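Local structure of transcriptional regulator, LYSR family (Neisseria meningitidis, 4AB5) at residues L53-A66 against L180-D192. The protein is a MetR-like regulator of the LysR family that binds DNA and probably controls methionine biosynthesis genes, represented by its regulatory domain. Sequence-based numbering, arbitrary orientation.
Sequences LLQHRADLAIVSEA and LQSKLYAAIRTED
K183 meets S64 just past the end of strand 60-63: its carbonyl O accepts a CA-H...O contact from CA of S64, and a water donates to O of S64 while bonding weakly to N of K183. On L184, CD2 crosses CG2 of I62 at 3.9 Å, two methyl groups meeting on the face covered by helix 196-212, where I205 touches I62. Y185 brings a wide flat surface to the other face. A66 CB stands over one face of the ring, 3.6 Å from its centroid and 8° off the normal, a CH-pi contact in which a lone methyl, with no longer chain to steer aside, can sit over the middle of the ring. V63 crosses Y185 at about a right angle and touches its CB through CG2. Y185 and V63 form an antiparallel hydrogen-bonded pair; the bond from N of V63 to O of Y185 is nearly straight at 176°.

Here strand 60-63 lies between the long strand 171-189, antiparallel to it, and strand 8-13, parallel to it; the long strand passes between the two lobes, as crossover strands do in LysR regulatory domains of the periplasmic-binding-protein type. A186 and I62 are a non-hydrogen-bonded pair, and the small CB of A186 accommodates CD2 of L60 and, beyond the segments, C202. A187 exchanges two backbone bonds with A61, its N reaching O of A61 at 2.7 Å, while its CB packs on CD1 of L53 at 3.7 Å. I188 lays CG2 against CD1 of L60, 3.8 Å away.

R189 runs its extended chain across one face of H56, NE over the ring centre, guanidinium and imidazole planes 30° apart. Its length and flat, many-donor cation let it stack there while NE bonds weakly to O of L53, 2.9 Å away, and NH1 enters a salt-bridge network, joining D192 OD2 and, at longer range, OD1 of D59, whose OD2 pairs with R11.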
loop_
_atom_site.group_PDB
_atom_site.type_symbol
_atom_site.label_atom_id
_atom_site.label_comp_id
_atom_site.label_asym_id
_atom_site.label_seq_id
_atom_site.Cartn_x
_atom_site.Cartn_y
_atom_site.Cartn_z
ATOM N N LEU B 53 9.360 -19.938 10.080
ATOM C CA LEU B 53 8.603 -20.930 10.870
ATOM C C LEU B 53 9.562 -21.909 11.534
ATOM O O LEU B 53 9.461 -22.145 12.739
ATOM C CB LEU B 53 7.591 -21.717 10.003
ATOM C CG LEU B 53 6.486 -20.946 9.299
ATOM C CD1 LEU B 53 5.775 -21.827 8.305
ATOM C CD2 LEU B 53 5.490 -20.412 10.285
ATOM N N LEU B 54 10.515 -22.451 10.746
ATOM C CA LEU B 54 11.543 -23.383 11.210
ATOM C C LEU B 54 12.394 -22.700 12.277
ATOM O O LEU B 54 12.723 -23.317 13.283
ATOM C CB LEU B 54 12.440 -23.825 10.037
ATOM C CG LEU B 54 11.777 -24.525 8.846
ATOM C CD1 LEU B 54 12.710 -24.549 7.649
ATOM C CD2 LEU B 54 11.379 -25.936 9.188
ATOM N N GLN B 55 12.683 -21.401 12.077
ATOM C CA GLN B 55 13.486 -20.580 12.978
ATOM C C GLN B 55 12.726 -20.037 14.200
ATOM O O GLN B 55 13.330 -19.327 15.006
ATOM C CB GLN B 55 14.160 -19.446 12.195
ATOM C CG GLN B 55 15.309 -19.920 11.324
ATOM C CD GLN B 55 15.819 -18.852 10.393
ATOM O OE1 GLN B 55 15.367 -17.703 10.396
ATOM N NE2 GLN B 55 16.783 -19.215 9.567
ATOM N N HIS B 56 11.421 -20.381 14.351
ATOM C CA HIS B 56 10.536 -19.929 15.440
ATOM C C HIS B 56 10.398 -18.391 15.504
ATOM O O HIS B 56 10.114 -17.809 16.555
ATOM C CB HIS B 56 10.919 -20.555 16.794
ATOM C CG HIS B 56 10.614 -22.015 16.881
ATOM N ND1 HIS B 56 9.565 -22.483 17.645
ATOM C CD2 HIS B 56 11.225 -23.066 16.286
ATOM C CE1 HIS B 56 9.577 -23.799 17.504
ATOM N NE2 HIS B 56 10.553 -24.194 16.690
ATOM N N ARG B 57 10.576 -17.754 14.348
ATOM C CA ARG B 57 10.497 -16.309 14.166
ATOM C C ARG B 57 9.093 -15.905 13.705
ATOM O O ARG B 57 8.773 -14.713 13.700
ATOM C CB ARG B 57 11.557 -15.850 13.157
ATOM C CG ARG B 57 13.002 -16.141 13.559
ATOM C CD ARG B 57 13.799 -14.898 13.927
ATOM N NE ARG B 57 13.882 -13.915 12.842
ATOM C CZ ARG B 57 14.774 -13.948 11.855
ATOM N NH1 ARG B 57 15.663 -14.931 11.784
ATOM N NH2 ARG B 57 14.776 -13.003 10.924
ATOM N N ALA B 58 8.264 -16.903 13.317
ATOM C CA ALA B 58 6.879 -16.743 12.854
ATOM C C ALA B 58 6.083 -18.017 13.166
ATOM O O ALA B 58 6.669 -19.097 13.253
ATOM C CB ALA B 58 6.844 -16.451 11.357
ATOM N N ASP B 59 4.748 -17.889 13.317
ATOM C CA ASP B 59 3.841 -18.998 13.657
ATOM C C ASP B 59 2.964 -19.468 12.484
ATOM O O ASP B 59 2.553 -20.631 12.458
ATOM C CB ASP B 59 2.992 -18.646 14.886
ATOM C CG ASP B 59 3.803 -18.071 16.030
ATOM O OD1 ASP B 59 4.449 -18.856 16.754
ATOM O OD2 ASP B 59 3.816 -16.829 16.180
ATOM N N LEU B 60 2.721 -18.587 11.504
ATOM C CA LEU B 60 1.950 -18.905 10.302
ATOM C C LEU B 60 2.499 -18.102 9.124
ATOM O O LEU B 60 2.806 -16.915 9.280
ATOM C CB LEU B 60 0.457 -18.629 10.520
ATOM C CG LEU B 60 -0.537 -19.169 9.496
ATOM C CD1 LEU B 60 -1.805 -19.618 10.184
ATOM C CD2 LEU B 60 -0.893 -18.101 8.459
ATOM N N ALA B 61 2.630 -18.757 7.948
ATOM C CA ALA B 61 3.128 -18.122 6.734
ATOM C C ALA B 61 2.164 -18.251 5.554
ATOM O O ALA B 61 1.620 -19.331 5.323
ATOM C CB ALA B 61 4.490 -18.690 6.363
ATOM N N ILE B 62 1.958 -17.142 4.811
ATOM C CA ILE B 62 1.135 -17.113 3.600
ATOM C C ILE B 62 2.106 -17.406 2.453
ATOM O O ILE B 62 3.079 -16.664 2.260
ATOM C CB ILE B 62 0.372 -15.761 3.427
ATOM C CG1 ILE B 62 -0.516 -15.410 4.662
ATOM C CG2 ILE B 62 -0.409 -15.688 2.101
ATOM C CD1 ILE B 62 -1.639 -16.471 5.132
ATOM N N VAL B 63 1.885 -18.535 1.747
ATOM C CA VAL B 63 2.766 -19.001 0.675
ATOM C C VAL B 63 2.028 -19.326 -0.642
ATOM O O VAL B 63 0.854 -19.699 -0.615
ATOM C CB VAL B 63 3.676 -20.172 1.157
ATOM C CG1 VAL B 63 4.692 -19.701 2.208
ATOM C CG2 VAL B 63 2.853 -21.360 1.671
ATOM N N SER B 64 2.747 -19.190 -1.784
ATOM C CA SER B 64 2.270 -19.453 -3.151
ATOM C C SER B 64 2.504 -20.900 -3.621
ATOM O O SER B 64 2.058 -21.271 -4.712
ATOM C CB SER B 64 2.902 -18.477 -4.134
ATOM O OG SER B 64 2.431 -17.166 -3.879
ATOM N N GLU B 65 3.190 -21.712 -2.803
ATOM C CA GLU B 65 3.461 -23.111 -3.114
ATOM C C GLU B 65 3.508 -23.980 -1.850
ATOM O O GLU B 65 3.913 -23.516 -0.780
ATOM C CB GLU B 65 4.698 -23.288 -4.026
ATOM C CG GLU B 65 6.042 -22.969 -3.391
ATOM C CD GLU B 65 6.484 -21.523 -3.482
ATOM O OE1 GLU B 65 5.906 -20.677 -2.762
ATOM O OE2 GLU B 65 7.433 -21.243 -4.250
ATOM N N ALA B 66 3.045 -25.223 -1.982
ATOM C CA ALA B 66 2.965 -26.195 -0.895
ATOM C C ALA B 66 4.080 -27.257 -1.062
ATOM O O ALA B 66 3.824 -28.467 -1.101
ATOM C CB ALA B 66 1.583 -26.834 -0.877
ATOM N N LEU B 180 -3.193 -18.097 -16.238
ATOM C CA LEU B 180 -2.210 -18.025 -15.155
ATOM C C LEU B 180 -2.922 -18.046 -13.806
ATOM O O LEU B 180 -3.640 -17.109 -13.463
ATOM C CB LEU B 180 -1.345 -16.772 -15.317
ATOM C CG LEU B 180 -0.049 -16.625 -14.530
ATOM C CD1 LEU B 180 0.788 -17.881 -14.429
ATOM C CD2 LEU B 180 0.639 -15.427 -14.963
ATOM N N GLN B 181 -2.745 -19.124 -13.060
ATOM C CA GLN B 181 -3.395 -19.305 -11.778
ATOM C C GLN B 181 -2.412 -19.242 -10.617
ATOM O O GLN B 181 -1.349 -19.847 -10.684
ATOM C CB GLN B 181 -4.166 -20.644 -11.769
ATOM C CG GLN B 181 -5.162 -20.782 -10.615
ATOM C CD GLN B 181 -5.664 -22.193 -10.399
ATOM O OE1 GLN B 181 -4.897 -23.153 -10.269
ATOM N NE2 GLN B 181 -6.973 -22.331 -10.277
ATOM N N SER B 182 -2.779 -18.521 -9.549
ATOM C CA SER B 182 -2.016 -18.459 -8.302
ATOM C C SER B 182 -2.704 -19.368 -7.302
ATOM O O SER B 182 -3.932 -19.425 -7.275
ATOM C CB SER B 182 -1.970 -17.041 -7.750
ATOM O OG SER B 182 -1.034 -16.260 -8.472
ATOM N N LYS B 183 -1.915 -20.091 -6.501
ATOM C CA LYS B 183 -2.420 -20.996 -5.478
ATOM C C LYS B 183 -1.941 -20.510 -4.106
ATOM O O LYS B 183 -0.739 -20.357 -3.902
ATOM C CB LYS B 183 -1.970 -22.435 -5.762
ATOM C CG LYS B 183 -2.619 -23.051 -7.000
ATOM C CD LYS B 183 -2.000 -24.400 -7.328
ATOM C CE LYS B 183 -2.582 -25.027 -8.571
ATOM N NZ LYS B 183 -3.894 -25.676 -8.304
ATOM N N LEU B 184 -2.874 -20.229 -3.181
ATOM C CA LEU B 184 -2.493 -19.729 -1.863
ATOM C C LEU B 184 -2.660 -20.713 -0.738
ATOM O O LEU B 184 -3.677 -21.399 -0.663
ATOM C CB LEU B 184 -3.123 -18.369 -1.544
ATOM C CG LEU B 184 -2.240 -17.177 -1.923
ATOM C CD1 LEU B 184 -2.319 -16.873 -3.400
ATOM C CD2 LEU B 184 -2.613 -15.985 -1.157
ATOM N N TYR B 185 -1.625 -20.798 0.121
ATOM C CA TYR B 185 -1.573 -21.717 1.254
ATOM C C TYR B 185 -1.154 -21.005 2.524
ATOM O O TYR B 185 -0.440 -19.996 2.470
ATOM C CB TYR B 185 -0.568 -22.863 0.999
ATOM C CG TYR B 185 -0.827 -23.674 -0.248
ATOM C CD1 TYR B 185 -1.620 -24.816 -0.209
ATOM C CD2 TYR B 185 -0.219 -23.343 -1.461
ATOM C CE1 TYR B 185 -1.850 -25.580 -1.356
ATOM C CE2 TYR B 185 -0.439 -24.100 -2.613
ATOM C CZ TYR B 185 -1.257 -25.218 -2.555
ATOM O OH TYR B 185 -1.490 -25.970 -3.682
ATOM N N ALA B 186 -1.565 -21.568 3.670
ATOM C CA ALA B 186 -1.153 -21.122 4.985
ATOM C C ALA B 186 -0.232 -22.227 5.499
ATOM O O ALA B 186 -0.632 -23.394 5.560
ATOM C CB ALA B 186 -2.355 -20.978 5.897
ATOM N N ALA B 187 1.022 -21.880 5.784
ATOM C CA ALA B 187 2.014 -22.815 6.295
ATOM C C ALA B 187 2.193 -22.620 7.807
ATOM O O ALA B 187 2.250 -21.488 8.285
ATOM C CB ALA B 187 3.341 -22.601 5.578
ATOM N N ILE B 188 2.243 -23.725 8.555
ATOM C CA ILE B 188 2.501 -23.764 9.996
ATOM C C ILE B 188 3.498 -24.912 10.275
ATOM O O ILE B 188 3.753 -25.744 9.388
ATOM C CB ILE B 188 1.209 -23.904 10.863
ATOM C CG1 ILE B 188 0.418 -25.206 10.569
ATOM C CG2 ILE B 188 0.327 -22.657 10.812
ATOM C CD1 ILE B 188 -0.600 -25.611 11.637
ATOM N N ARG B 189 4.036 -24.974 11.514
ATOM C CA ARG B 189 4.921 -26.061 11.927
ATOM C C ARG B 189 4.017 -27.269 12.140
ATOM O O ARG B 189 2.848 -27.098 12.477
ATOM C CB ARG B 189 5.602 -25.734 13.259
ATOM C CG ARG B 189 6.644 -24.639 13.212
ATOM C CD ARG B 189 7.061 -24.335 14.636
ATOM N NE ARG B 189 7.549 -22.966 14.798
ATOM C CZ ARG B 189 6.784 -21.923 15.101
ATOM N NH1 ARG B 189 5.475 -22.073 15.267
ATOM N NH2 ARG B 189 7.321 -20.721 15.241
ATOM N N THR B 190 4.530 -28.469 11.930
ATOM C CA THR B 190 3.750 -29.691 12.141
ATOM C C THR B 190 3.366 -29.876 13.620
ATOM O O THR B 190 2.277 -30.384 13.889
ATOM C CB THR B 190 4.440 -30.899 11.472
ATOM O OG1 THR B 190 4.739 -30.539 10.124
ATOM C CG2 THR B 190 3.567 -32.149 11.464
ATOM N N GLU B 191 4.219 -29.410 14.567
ATOM C CA GLU B 191 3.943 -29.478 16.009
ATOM C C GLU B 191 2.719 -28.625 16.364
ATOM O O GLU B 191 1.963 -28.988 17.255
ATOM C CB GLU B 191 5.165 -29.013 16.835
ATOM C CG GLU B 191 5.107 -29.369 18.326
ATOM C CD GLU B 191 4.310 -28.452 19.249
ATOM O OE1 GLU B 191 4.597 -27.233 19.271
ATOM O OE2 GLU B 191 3.404 -28.952 19.958
ATOM N N ASP B 192 2.525 -27.515 15.660
ATOM C CA ASP B 192 1.453 -26.559 15.912
ATOM C C ASP B 192 0.097 -26.887 15.265
ATOM O O ASP B 192 -0.862 -26.129 15.461
ATOM C CB ASP B 192 1.929 -25.146 15.548
ATOM C CG ASP B 192 2.949 -24.545 16.496
ATOM O OD1 ASP B 192 3.401 -25.251 17.408
ATOM O OD2 ASP B 192 3.288 -23.369 16.326
HETATM O O HOH W 1 1.326 -19.457 -6.885
#